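PDB 6HVG: alternansucrase from Leuconostoc mesenteroides, which is a large multidomain member of glycoside hydrolase family 70 that pairs a TIM-barrel-type core holding a calcium ion with hairpin repeats of the choline-binding type. Local coordinates for residues Asn806-Tyr811 / Thr841-Val846; Asp953-Asp956 / Ala961-Leu964; Asn1189-Ala1194 / Asn1268-Ile1273; Gly1257-Tyr1260 / Asp1264-Thr1267; Gly183-Arg186 / Lys191-Tyr194. All blocks are in the same frame, centred on the assembly; numbering follows the deposited sequence.

Interaction 1: Asn806-Tyr811 / Thr841-Val846; sequences NLPSAY and TIYNPV
Leu807 and Tyr843 supply the CH-pi part of this contact. Leu807 CB stands 4.2 Å from the centroid of the Tyr843 ring and only 3° off its normal, which places it squarely over one face. The opposite face is taken from within its own segment by Ile842 CG1, 3.9 Å above the ring plane, so the phenol is clamped between two aliphatic groups.

The remaining contacts across the pair are apolar. Beyond CB, Leu807 reaches the far part of the ring with one branch, CD1 lying 3.7 Å from Tyr843 CE2. On the other flank Pro808 approaches obliquely, its CD 3.5 Å from Tyr843 CD1. Pro808 also extends to the next turn, where its CB comes to 4.1 Å from Val846 CG1.

The contact lies where helices 807-814 and 844-857 begin, and between the helices the chain passes through strand 821-825 of the eight-stranded parallel sheet of the TIM barrel. Pro808 and Val846 also touch Ile952 and Val954 on strand 952-954.

Polar bonds run within the second segment and outward. Thr841 OG1, turned by a chi1 of 65°, caps the coming helix through weak bonds from Tyr843 N and Asn844 N, the latter 3.3 Å long. The same hydroxyl is bonded to Asp828 O, while Tyr811 OH pairs with Asp828 OD2 and Tyr825 N.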
# COMPACT_ATOMS: atom_id res chain seq x y z
N ASN A 806 -24.30 4.63 -10.12
CA ASN A 806 -25.54 4.17 -9.49
C ASN A 806 -25.63 4.40 -7.98
O ASN A 806 -26.33 3.66 -7.27
CB ASN A 806 -25.82 2.67 -9.80
CG ASN A 806 -26.22 2.43 -11.23
OD1 ASN A 806 -26.99 3.20 -11.78
ND2 ASN A 806 -25.74 1.35 -11.82
N LEU A 807 -24.98 5.45 -7.48
CA LEU A 807 -25.04 5.78 -6.07
C LEU A 807 -26.46 6.01 -5.52
O LEU A 807 -26.77 5.54 -4.43
CB LEU A 807 -24.12 6.96 -5.75
CG LEU A 807 -22.63 6.59 -5.77
CD1 LEU A 807 -21.76 7.79 -5.50
CD2 LEU A 807 -22.31 5.52 -4.75
N PRO A 808 -27.32 6.72 -6.28
CA PRO A 808 -28.71 6.84 -5.83
C PRO A 808 -29.41 5.49 -5.66
O PRO A 808 -30.13 5.29 -4.69
CB PRO A 808 -29.36 7.65 -6.96
CG PRO A 808 -28.26 8.50 -7.45
CD PRO A 808 -27.03 7.63 -7.40
N SER A 809 -29.21 4.58 -6.60
CA SER A 809 -29.86 3.28 -6.55
C SER A 809 -29.32 2.48 -5.38
O SER A 809 -30.06 1.76 -4.71
CB SER A 809 -29.65 2.53 -7.89
OG SER A 809 -29.79 3.41 -9.00
N ALA A 810 -28.02 2.58 -5.16
CA ALA A 810 -27.37 1.92 -4.03
C ALA A 810 -27.93 2.42 -2.70
O ALA A 810 -28.22 1.63 -1.82
CB ALA A 810 -25.87 2.14 -4.09
N TYR A 811 -28.09 3.74 -2.55
CA TYR A 811 -28.71 4.32 -1.36
C TYR A 811 -30.19 3.93 -1.21
O TYR A 811 -30.66 3.71 -0.10
CB TYR A 811 -28.51 5.84 -1.29
CG TYR A 811 -27.18 6.22 -0.65
CD1 TYR A 811 -27.08 6.36 0.72
CD2 TYR A 811 -26.04 6.39 -1.40
CE1 TYR A 811 -25.87 6.69 1.31
CE2 TYR A 811 -24.83 6.73 -0.82
CZ TYR A 811 -24.75 6.87 0.54
OH TYR A 811 -23.55 7.19 1.13
N THR A 841 -23.79 17.68 -3.81
CA THR A 841 -23.55 16.83 -4.97
C THR A 841 -24.83 16.70 -5.75
O THR A 841 -25.91 17.08 -5.27
CB THR A 841 -23.15 15.39 -4.56
OG1 THR A 841 -24.24 14.75 -3.90
CG2 THR A 841 -21.94 15.37 -3.66
N ILE A 842 -24.73 16.13 -6.94
CA ILE A 842 -25.93 15.91 -7.75
C ILE A 842 -26.86 14.85 -7.14
O ILE A 842 -28.07 14.83 -7.40
CB ILE A 842 -25.60 15.58 -9.23
CG1 ILE A 842 -24.82 14.27 -9.36
CG2 ILE A 842 -24.82 16.72 -9.87
CD1 ILE A 842 -24.79 13.74 -10.79
N TYR A 843 -26.30 13.98 -6.32
CA TYR A 843 -27.07 12.93 -5.68
C TYR A 843 -27.89 13.43 -4.48
O TYR A 843 -28.86 12.79 -4.08
CB TYR A 843 -26.16 11.79 -5.26
CG TYR A 843 -25.15 11.34 -6.32
CD1 TYR A 843 -25.57 10.82 -7.55
CD2 TYR A 843 -23.78 11.42 -6.09
CE1 TYR A 843 -24.64 10.39 -8.49
CE2 TYR A 843 -22.87 11.00 -7.03
CZ TYR A 843 -23.31 10.49 -8.23
OH TYR A 843 -22.39 10.07 -9.14
N ASN A 844 -27.51 14.58 -3.91
CA ASN A 844 -28.12 15.09 -2.69
C ASN A 844 -29.66 15.06 -2.62
O ASN A 844 -30.24 14.59 -1.63
CB ASN A 844 -27.61 16.50 -2.39
CG ASN A 844 -28.02 16.98 -1.01
OD1 ASN A 844 -29.21 17.16 -0.73
ND2 ASN A 844 -27.03 17.21 -0.14
N PRO A 845 -30.35 15.55 -3.67
CA PRO A 845 -31.81 15.58 -3.58
C PRO A 845 -32.42 14.19 -3.48
O PRO A 845 -33.32 13.98 -2.67
CB PRO A 845 -32.22 16.28 -4.89
CG PRO A 845 -31.01 17.05 -5.29
CD PRO A 845 -29.87 16.14 -4.93
N VAL A 846 -31.94 13.25 -4.28
CA VAL A 846 -32.49 11.88 -4.28
C VAL A 846 -32.23 11.19 -2.95
O VAL A 846 -33.12 10.59 -2.37
CB VAL A 846 -31.89 10.99 -5.40
CG1 VAL A 846 -32.65 9.68 -5.51
CG2 VAL A 846 -31.92 11.73 -6.73

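Interaction 2: Asp953-Asp956 / Ala961-Leu964; sequences DVYD and APTL
Tyr955 meets Ala961 and Pro962 where the chain turns between strands 952-954 and 962-965 of a large antiparallel sheet, consistent with domain C of the family 70 enzymes. Both strands pair with strand 940-947: the backbone of Tyr955 is bonded to Leu944 and that of Pro962 to Ala943, so the two segments are aligned through a shared neighbour and not through bonds to each other.

What joins them directly is apolar. The chi1 of Tyr955 (-59°) sets CG beside the backbone N, and from there the ring presents one face to the incoming chain. Two CH groups of consecutive residues occupy that face. Ala961 CA is 4.2 Å from the centroid of the Tyr955 ring, well off the ring normal at 28°. Pro962 CD is closer to the normal, 16° from it, with a distance of 4.0 Å to the same centroid. The tyrosine and proline side chains cross at about a right angle, and Pro962 CD lies toward the hydroxyl-bearing end of the ring, 3.9 Å from Tyr955 CZ. At the root of the side chain, before the ring begins, the methyl group makes the contact: Ala961 CB packs 3.5 Å from Tyr955 CB.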
# COMPACT_ATOMS: atom_id res chain seq x y z
N ASP A 953 -36.21 11.95 -11.40
CA ASP A 953 -37.19 12.86 -10.82
C ASP A 953 -37.45 12.49 -9.37
O ASP A 953 -37.51 11.32 -9.03
CB ASP A 953 -38.51 12.82 -11.59
CG ASP A 953 -38.40 13.43 -12.99
OD1 ASP A 953 -37.61 14.38 -13.19
OD2 ASP A 953 -39.14 12.97 -13.89
N VAL A 954 -37.62 13.51 -8.54
CA VAL A 954 -37.92 13.35 -7.11
C VAL A 954 -39.26 14.03 -6.80
O VAL A 954 -39.47 15.20 -7.15
CB VAL A 954 -36.80 13.99 -6.26
CG1 VAL A 954 -37.19 14.02 -4.79
CG2 VAL A 954 -35.49 13.23 -6.46
N TYR A 955 -40.15 13.31 -6.13
CA TYR A 955 -41.49 13.84 -5.83
C TYR A 955 -41.62 14.05 -4.33
O TYR A 955 -41.58 13.09 -3.55
CB TYR A 955 -42.56 12.88 -6.36
CG TYR A 955 -42.46 12.66 -7.85
CD1 TYR A 955 -42.80 13.66 -8.74
CD2 TYR A 955 -41.99 11.46 -8.37
CE1 TYR A 955 -42.68 13.49 -10.12
CE2 TYR A 955 -41.85 11.28 -9.74
CZ TYR A 955 -42.21 12.30 -10.60
OH TYR A 955 -42.11 12.12 -11.95
N ASP A 956 -41.79 15.30 -3.92
CA ASP A 956 -41.71 15.68 -2.50
C ASP A 956 -42.98 15.39 -1.72
O ASP A 956 -42.93 15.23 -0.50
CB ASP A 956 -41.34 17.16 -2.35
CG ASP A 956 -40.13 17.55 -3.20
OD1 ASP A 956 -39.20 16.72 -3.33
OD2 ASP A 956 -40.12 18.66 -3.77
N ALA A 961 -46.93 13.89 -7.67
CA ALA A 961 -46.46 12.61 -8.21
C ALA A 961 -47.55 11.79 -8.90
O ALA A 961 -48.72 11.89 -8.54
CB ALA A 961 -45.83 11.77 -7.11
N PRO A 962 -47.14 10.94 -9.86
CA PRO A 962 -48.05 9.99 -10.48
C PRO A 962 -48.45 8.93 -9.51
O PRO A 962 -47.63 8.46 -8.75
CB PRO A 962 -47.22 9.34 -11.58
CG PRO A 962 -45.83 9.79 -11.41
CD PRO A 962 -45.81 10.94 -10.47
N THR A 963 -49.72 8.56 -9.53
CA THR A 963 -50.25 7.53 -8.66
C THR A 963 -50.42 6.27 -9.46
O THR A 963 -50.51 6.30 -10.67
CB THR A 963 -51.62 7.90 -8.07
OG1 THR A 963 -52.55 8.08 -9.14
CG2 THR A 963 -51.53 9.20 -7.26
N LEU A 964 -50.48 5.17 -8.76
CA LEU A 964 -50.78 3.90 -9.34
C LEU A 964 -51.44 3.11 -8.23
O LEU A 964 -51.03 3.21 -7.06
CB LEU A 964 -49.51 3.22 -9.82
CG LEU A 964 -49.71 1.82 -10.44
CD1 LEU A 964 -50.89 1.73 -11.40
CD2 LEU A 964 -48.43 1.38 -11.14

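Interaction 3: Asn1189-Ala1194 / Asn1268-Ile1273; sequences NLLYVA and NQYFNI
Leu1191 and Tyr1270 both carry CG beside the backbone N, with chi1 of -61° and -75°, and these torsions aim each side chain at the other segment. The leucine then lies flat on the phenol: Leu1191 CG is 3.8 Å from the centroid of the Tyr1270 ring, 13° off the normal. Its neighbours spread over the same surface, CD1 above the inner part of the ring at 3.9 Å from Tyr1270 CG, and CB above the outer part at 3.9 Å from Tyr1270 CZ.

The hydroxyl end is fixed through solvent. Tyr1270 OH donates to water 1 over 2.9 Å. That water in turn donates to Leu1191 O at 2.6 Å, linking the phenol to the strand backbone. Alongside, Leu1190 CD2 makes a looser approach, 4.2 Å from Tyr1270 OH.

Tyr1270 thus anchors a loop without regular structure against strand 1190-1197, an outermost strand of a six-stranded antiparallel sheet whose other edge runs near the calcium ligands Asp581 and Asp1159. The strand opens with a G1 beta bulge, Asn1189 and Leu1190 both facing Ala1172; such a twisted antiparallel sheet is consistent with domain B of the family 70 enzymes.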
# COMPACT_ATOMS: atom_id res chain seq x y z
N ASN A 1189 17.86 -8.22 14.16
CA ASN A 1189 18.37 -7.81 15.46
C ASN A 1189 19.48 -6.76 15.40
O ASN A 1189 20.44 -6.86 16.14
CB ASN A 1189 18.83 -9.02 16.24
CG ASN A 1189 17.69 -9.99 16.53
OD1 ASN A 1189 16.68 -9.64 17.09
ND2 ASN A 1189 17.88 -11.23 16.17
N LEU A 1190 19.33 -5.76 14.52
CA LEU A 1190 20.31 -4.66 14.40
C LEU A 1190 19.91 -3.43 15.20
O LEU A 1190 18.72 -3.17 15.40
CB LEU A 1190 20.48 -4.22 12.94
CG LEU A 1190 20.84 -5.31 11.93
CD1 LEU A 1190 21.07 -4.67 10.57
CD2 LEU A 1190 22.06 -6.09 12.35
N LEU A 1191 20.89 -2.66 15.64
CA LEU A 1191 20.61 -1.45 16.38
C LEU A 1191 20.26 -0.36 15.38
O LEU A 1191 20.87 -0.22 14.31
CB LEU A 1191 21.78 -1.03 17.29
CG LEU A 1191 22.24 -1.99 18.40
CD1 LEU A 1191 22.94 -1.23 19.52
CD2 LEU A 1191 21.11 -2.81 18.99
N TYR A 1192 19.25 0.42 15.76
CA TYR A 1192 18.63 1.39 14.86
C TYR A 1192 18.20 2.58 15.68
O TYR A 1192 17.81 2.41 16.84
CB TYR A 1192 17.40 0.76 14.21
CG TYR A 1192 16.89 1.46 12.99
CD1 TYR A 1192 17.44 1.21 11.76
CD2 TYR A 1192 15.81 2.31 13.06
CE1 TYR A 1192 16.96 1.83 10.62
CE2 TYR A 1192 15.33 2.93 11.94
CZ TYR A 1192 15.90 2.69 10.72
OH TYR A 1192 15.42 3.33 9.59
N VAL A 1193 18.32 3.77 15.10
CA VAL A 1193 17.84 4.98 15.73
C VAL A 1193 16.44 5.23 15.20
O VAL A 1193 16.26 5.46 14.02
CB VAL A 1193 18.72 6.19 15.38
CG1 VAL A 1193 18.08 7.48 15.87
CG2 VAL A 1193 20.08 6.04 16.01
N ALA A 1194 15.46 5.18 16.10
CA ALA A 1194 14.08 5.45 15.75
C ALA A 1194 13.59 6.69 16.48
O ALA A 1194 14.21 7.13 17.44
CB ALA A 1194 13.22 4.26 16.12
N ASN A 1268 32.21 -7.12 16.15
CA ASN A 1268 30.77 -6.89 16.03
C ASN A 1268 30.14 -6.19 17.24
O ASN A 1268 28.94 -6.20 17.38
CB ASN A 1268 30.04 -8.17 15.69
CG ASN A 1268 30.45 -8.72 14.34
OD1 ASN A 1268 30.22 -8.09 13.30
ND2 ASN A 1268 31.02 -9.93 14.34
N GLN A 1269 30.95 -5.55 18.07
CA GLN A 1269 30.48 -4.78 19.20
C GLN A 1269 30.22 -3.35 18.76
O GLN A 1269 30.95 -2.80 17.94
CB GLN A 1269 31.51 -4.81 20.32
CG GLN A 1269 31.06 -4.16 21.61
CD GLN A 1269 32.11 -4.24 22.69
OE1 GLN A 1269 33.18 -4.78 22.48
NE2 GLN A 1269 31.80 -3.67 23.85
N TYR A 1270 29.17 -2.74 19.30
CA TYR A 1270 28.80 -1.37 18.93
C TYR A 1270 29.51 -0.40 19.85
O TYR A 1270 29.71 -0.69 21.02
CB TYR A 1270 27.29 -1.17 19.01
CG TYR A 1270 26.46 -1.82 17.88
CD1 TYR A 1270 26.00 -3.13 17.98
CD2 TYR A 1270 26.10 -1.10 16.74
CE1 TYR A 1270 25.24 -3.70 16.98
CE2 TYR A 1270 25.34 -1.69 15.74
CZ TYR A 1270 24.91 -2.98 15.88
OH TYR A 1270 24.18 -3.56 14.89
N PHE A 1271 29.90 0.75 19.34
CA PHE A 1271 30.58 1.72 20.20
C PHE A 1271 29.60 2.30 21.21
O PHE A 1271 28.43 2.54 20.89
CB PHE A 1271 31.25 2.84 19.37
CG PHE A 1271 32.20 2.31 18.32
CD1 PHE A 1271 33.31 1.58 18.70
CD2 PHE A 1271 31.95 2.49 16.97
CE1 PHE A 1271 34.17 1.06 17.77
CE2 PHE A 1271 32.82 1.97 16.02
CZ PHE A 1271 33.92 1.26 16.42
N ASN A 1272 30.08 2.53 22.43
CA ASN A 1272 29.26 3.14 23.47
C ASN A 1272 30.08 3.94 24.47
O ASN A 1272 31.23 3.60 24.76
CB ASN A 1272 28.44 2.06 24.20
CG ASN A 1272 27.19 2.63 24.86
OD1 ASN A 1272 27.24 3.11 25.99
ND2 ASN A 1272 26.07 2.61 24.15
N ILE A 1273 29.46 5.00 25.01
CA ILE A 1273 30.14 5.92 25.95
C ILE A 1273 29.28 6.33 27.16
O ILE A 1273 29.60 7.29 27.85
CB ILE A 1273 30.54 7.21 25.22
CG1 ILE A 1273 29.36 7.71 24.40
CG2 ILE A 1273 31.76 6.97 24.34
CD1 ILE A 1273 29.26 9.20 24.32
O HOH W 1 22.95 -1.42 13.41

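Interaction 4: Gly1257-Tyr1260 / Asp1264-Thr1267; sequences GAYY and DWAT
Trp1265 and Tyr1259 form a T-shaped (edge-to-face) aromatic pair in the long loop between strands 1248-1252 and 1291-1292, Trp1265 being carried inside an Asx motif that runs from Asp1264 to Thr1267. The evidence for the T shape is the 80° between the plane of the phenol and that of the indole's six-membered ring, with these two centroids 5.3 Å apart.

Traced outward from CB, Trp1265 first turns by a chi1 of -58°, which sets CG beside the backbone N and swings the indole toward the 1257-1260 segment. On the five-membered ring, NE1 is bonded to Asp446 OD2, a polar tether that limits rotation of the indole. The far rim of the six-membered ring does the touching. Trp1265 CZ3 stands 4.1 Å above the plane of the Tyr1259 ring, over its centre. Next to it, CH2 reaches the inner end of the phenol, 4.0 Å from Tyr1259 CG and equally far from Tyr1259 CD2. Seen from the indole, Tyr1259 CD2 lies in its plane, as an edge contact requires. Tyr1259 itself leans on Leu1190 of strand 1190-1197.

The backbone carrying the tryptophan is held by its neighbours. Asp1264 OD1 is bonded to Ser1305 OG, while OD2 accepts two bonds from Thr1267. The backbone N of Thr1267 meets Asp1264 OD2 at 2.9 Å from above the carboxylate plane, with an N-H...O angle of 155°. Thr1267 OG1 donates to Asp1264 OD2 over 2.6 Å, using the anti lone pair of that oxygen.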
# COMPACT_ATOMS: atom_id res chain seq x y z
N GLY A 1257 19.45 3.42 7.63
CA GLY A 1257 20.43 2.42 7.27
C GLY A 1257 20.55 1.33 8.31
O GLY A 1257 20.23 1.53 9.49
N ALA A 1258 21.02 0.16 7.87
CA ALA A 1258 21.22 -0.96 8.76
C ALA A 1258 22.32 -0.70 9.79
O ALA A 1258 22.29 -1.24 10.90
CB ALA A 1258 21.54 -2.20 7.96
N TYR A 1259 23.32 0.12 9.41
CA TYR A 1259 24.47 0.37 10.31
C TYR A 1259 24.76 1.86 10.47
O TYR A 1259 25.90 2.28 10.41
CB TYR A 1259 25.70 -0.40 9.82
CG TYR A 1259 25.46 -1.89 9.79
CD1 TYR A 1259 25.39 -2.61 10.97
CD2 TYR A 1259 25.27 -2.58 8.58
CE1 TYR A 1259 25.15 -3.97 10.97
CE2 TYR A 1259 25.04 -3.95 8.56
CZ TYR A 1259 24.98 -4.64 9.76
OH TYR A 1259 24.73 -6.00 9.76
N TYR A 1260 23.71 2.65 10.65
CA TYR A 1260 23.82 4.06 11.03
C TYR A 1260 24.30 4.15 12.48
O TYR A 1260 24.94 5.13 12.85
CB TYR A 1260 22.45 4.72 10.85
CG TYR A 1260 22.37 6.19 11.19
CD1 TYR A 1260 23.02 7.13 10.41
CD2 TYR A 1260 21.61 6.65 12.25
CE1 TYR A 1260 22.93 8.46 10.70
CE2 TYR A 1260 21.52 7.99 12.55
CZ TYR A 1260 22.18 8.89 11.78
OH TYR A 1260 22.10 10.23 12.08
N ASP A 1264 32.05 -1.98 15.16
CA ASP A 1264 33.34 -2.47 14.75
C ASP A 1264 33.14 -3.81 14.06
O ASP A 1264 32.52 -4.70 14.64
CB ASP A 1264 34.23 -2.66 15.96
CG ASP A 1264 35.47 -3.46 15.65
OD1 ASP A 1264 36.24 -3.03 14.76
OD2 ASP A 1264 35.66 -4.53 16.25
N TRP A 1265 33.64 -3.96 12.83
CA TRP A 1265 33.33 -5.16 12.06
C TRP A 1265 33.98 -6.37 12.65
O TRP A 1265 33.47 -7.48 12.52
CB TRP A 1265 33.75 -5.04 10.59
CG TRP A 1265 33.11 -3.90 9.86
CD1 TRP A 1265 33.75 -2.88 9.23
CD2 TRP A 1265 31.73 -3.66 9.68
NE1 TRP A 1265 32.86 -2.01 8.67
CE2 TRP A 1265 31.60 -2.47 8.94
CE3 TRP A 1265 30.58 -4.35 10.04
CZ2 TRP A 1265 30.36 -1.93 8.57
CZ3 TRP A 1265 29.33 -3.82 9.67
CH2 TRP A 1265 29.25 -2.62 8.93
N ALA A 1266 35.12 -6.16 13.30
CA ALA A 1266 35.97 -7.25 13.75
C ALA A 1266 35.39 -8.04 14.91
O ALA A 1266 35.39 -9.27 14.90
CB ALA A 1266 37.31 -6.70 14.14
N THR A 1267 34.90 -7.31 15.91
CA THR A 1267 34.31 -7.90 17.10
C THR A 1267 32.79 -7.89 17.08
O THR A 1267 32.17 -8.58 17.87
CB THR A 1267 34.74 -7.11 18.32
OG1 THR A 1267 34.41 -5.74 18.12
CG2 THR A 1267 36.23 -7.22 18.51

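Interaction 5: Gly183-Arg186 / Lys191-Tyr194; sequences GSFR and KHIY
Phe185 is the central ring of an aromatic cluster with His192 and Tyr194. Over the centre of one face lies Tyr194 CB, 3.6 Å from the centroid of the Phe185 ring, a CH-pi contact. At the edge, in the ring plane, is the backbone carbon His192 C. The imidazole of His192 is nearly parallel to the phenyl, 17° between planes, but is displaced so far along its plane that little of one ring lies over the other, the centroids being 4.5 Å apart. The phenol of Tyr194, its CG anti to the backbone N (chi1 180°), is inclined at 48° to the phenyl and extends past it until Tyr194 CE2 packs 3.4 Å from Gly183 C.

Beneath the rings the backbones form an antiparallel ladder. Phe185 and Tyr194 are a non-hydrogen-bonded pair, and Arg186 and Ile193 a hydrogen-bonded one. Arg186 N donates to Ile193 O at 2.9 Å, answered by Ile193 N to Arg186 O at 3.0 Å.

Strands 185-188 and 191-194 make a two-stranded hairpin of a choline-binding repeat. Arg186 forms a salt bridge with Asp175; His192 is bonded to Asp187 through ND1 and to Asp207 through NE2, and Phe185 and Tyr194 rest on strand 205-209.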
# COMPACT_ATOMS: atom_id res chain seq x y z
N GLY A 183 -7.67 -1.83 -39.28
CA GLY A 183 -6.74 -2.64 -40.04
C GLY A 183 -6.68 -2.29 -41.52
O GLY A 183 -6.38 -3.14 -42.34
N SER A 184 -6.95 -1.05 -41.85
CA SER A 184 -6.90 -0.60 -43.22
C SER A 184 -6.24 0.78 -43.22
O SER A 184 -6.17 1.42 -42.18
CB SER A 184 -8.31 -0.54 -43.76
OG SER A 184 -8.30 -0.65 -45.16
N PHE A 185 -5.75 1.21 -44.38
CA PHE A 185 -5.19 2.54 -44.57
C PHE A 185 -6.26 3.47 -45.14
O PHE A 185 -7.01 3.07 -46.03
CB PHE A 185 -4.05 2.48 -45.59
CG PHE A 185 -2.67 2.37 -45.00
CD1 PHE A 185 -1.98 3.50 -44.66
CD2 PHE A 185 -2.05 1.14 -44.87
CE1 PHE A 185 -0.70 3.43 -44.16
CE2 PHE A 185 -0.76 1.06 -44.37
CZ PHE A 185 -0.09 2.21 -44.01
N ARG A 186 -6.33 4.71 -44.66
CA ARG A 186 -7.21 5.71 -45.29
C ARG A 186 -6.42 6.97 -45.66
O ARG A 186 -5.39 7.25 -45.06
CB ARG A 186 -8.37 6.06 -44.36
CG ARG A 186 -9.41 4.95 -44.19
CD ARG A 186 -10.19 4.63 -45.47
NE ARG A 186 -10.25 3.18 -45.64
CZ ARG A 186 -11.30 2.41 -45.39
NH1 ARG A 186 -11.20 1.11 -45.55
NH2 ARG A 186 -12.45 2.93 -44.99
N LYS A 191 -2.11 12.87 -45.95
CA LYS A 191 -1.62 11.81 -45.09
C LYS A 191 -2.19 10.43 -45.44
O LYS A 191 -3.36 10.29 -45.73
CB LYS A 191 -1.92 12.15 -43.63
CG LYS A 191 -1.38 13.52 -43.18
CD LYS A 191 0.09 13.70 -43.53
CE LYS A 191 0.80 14.69 -42.61
NZ LYS A 191 0.03 15.93 -42.34
N HIS A 192 -1.32 9.43 -45.41
CA HIS A 192 -1.67 8.03 -45.60
C HIS A 192 -1.60 7.38 -44.23
O HIS A 192 -0.53 7.01 -43.77
CB HIS A 192 -0.67 7.40 -46.57
CG HIS A 192 -1.16 6.17 -47.26
ND1 HIS A 192 -2.28 6.18 -48.08
CD2 HIS A 192 -0.66 4.92 -47.32
CE1 HIS A 192 -2.46 4.97 -48.57
NE2 HIS A 192 -1.50 4.18 -48.13
N ILE A 193 -2.74 7.27 -43.56
CA ILE A 193 -2.75 6.82 -42.16
C ILE A 193 -3.35 5.42 -42.01
O ILE A 193 -4.49 5.18 -42.41
CB ILE A 193 -3.54 7.79 -41.26
CG1 ILE A 193 -3.34 9.25 -41.72
CG2 ILE A 193 -3.13 7.60 -39.81
CD1 ILE A 193 -4.21 10.25 -40.99
N TYR A 194 -2.57 4.51 -41.44
CA TYR A 194 -3.06 3.18 -41.06
C TYR A 194 -3.72 3.26 -39.71
O TYR A 194 -3.29 4.04 -38.86
CB TYR A 194 -1.92 2.15 -40.98
CG TYR A 194 -2.33 0.74 -40.59
CD1 TYR A 194 -1.95 0.20 -39.36
CD2 TYR A 194 -3.11 -0.06 -41.45
CE1 TYR A 194 -2.31 -1.09 -39.00
CE2 TYR A 194 -3.49 -1.35 -41.09
CZ TYR A 194 -3.09 -1.86 -39.86
OH TYR A 194 -3.44 -3.14 -39.48

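Overall arrangement
From the N terminus, interaction 5 comes first, closing a tight hairpin in the choline-binding repeats; its centre lies about 45 Å from that of interaction 1. Interaction 1 then closes a loop of 29 residues around strand 821-825, between two helices of the barrel region. Interaction 2 follows in series, closing a short turn in the large antiparallel sheet, and joins interaction 1 where Val954 CG2 packs 3.9 Å from Val846 CG2. Across the chain's centre, interaction 3 closes a 73-residue loop from an edge strand to an irregular segment. Interaction 4 is nested inside that loop, its centre about 8 Å away, and Leu1190 CD1 touches Ala1258 CB.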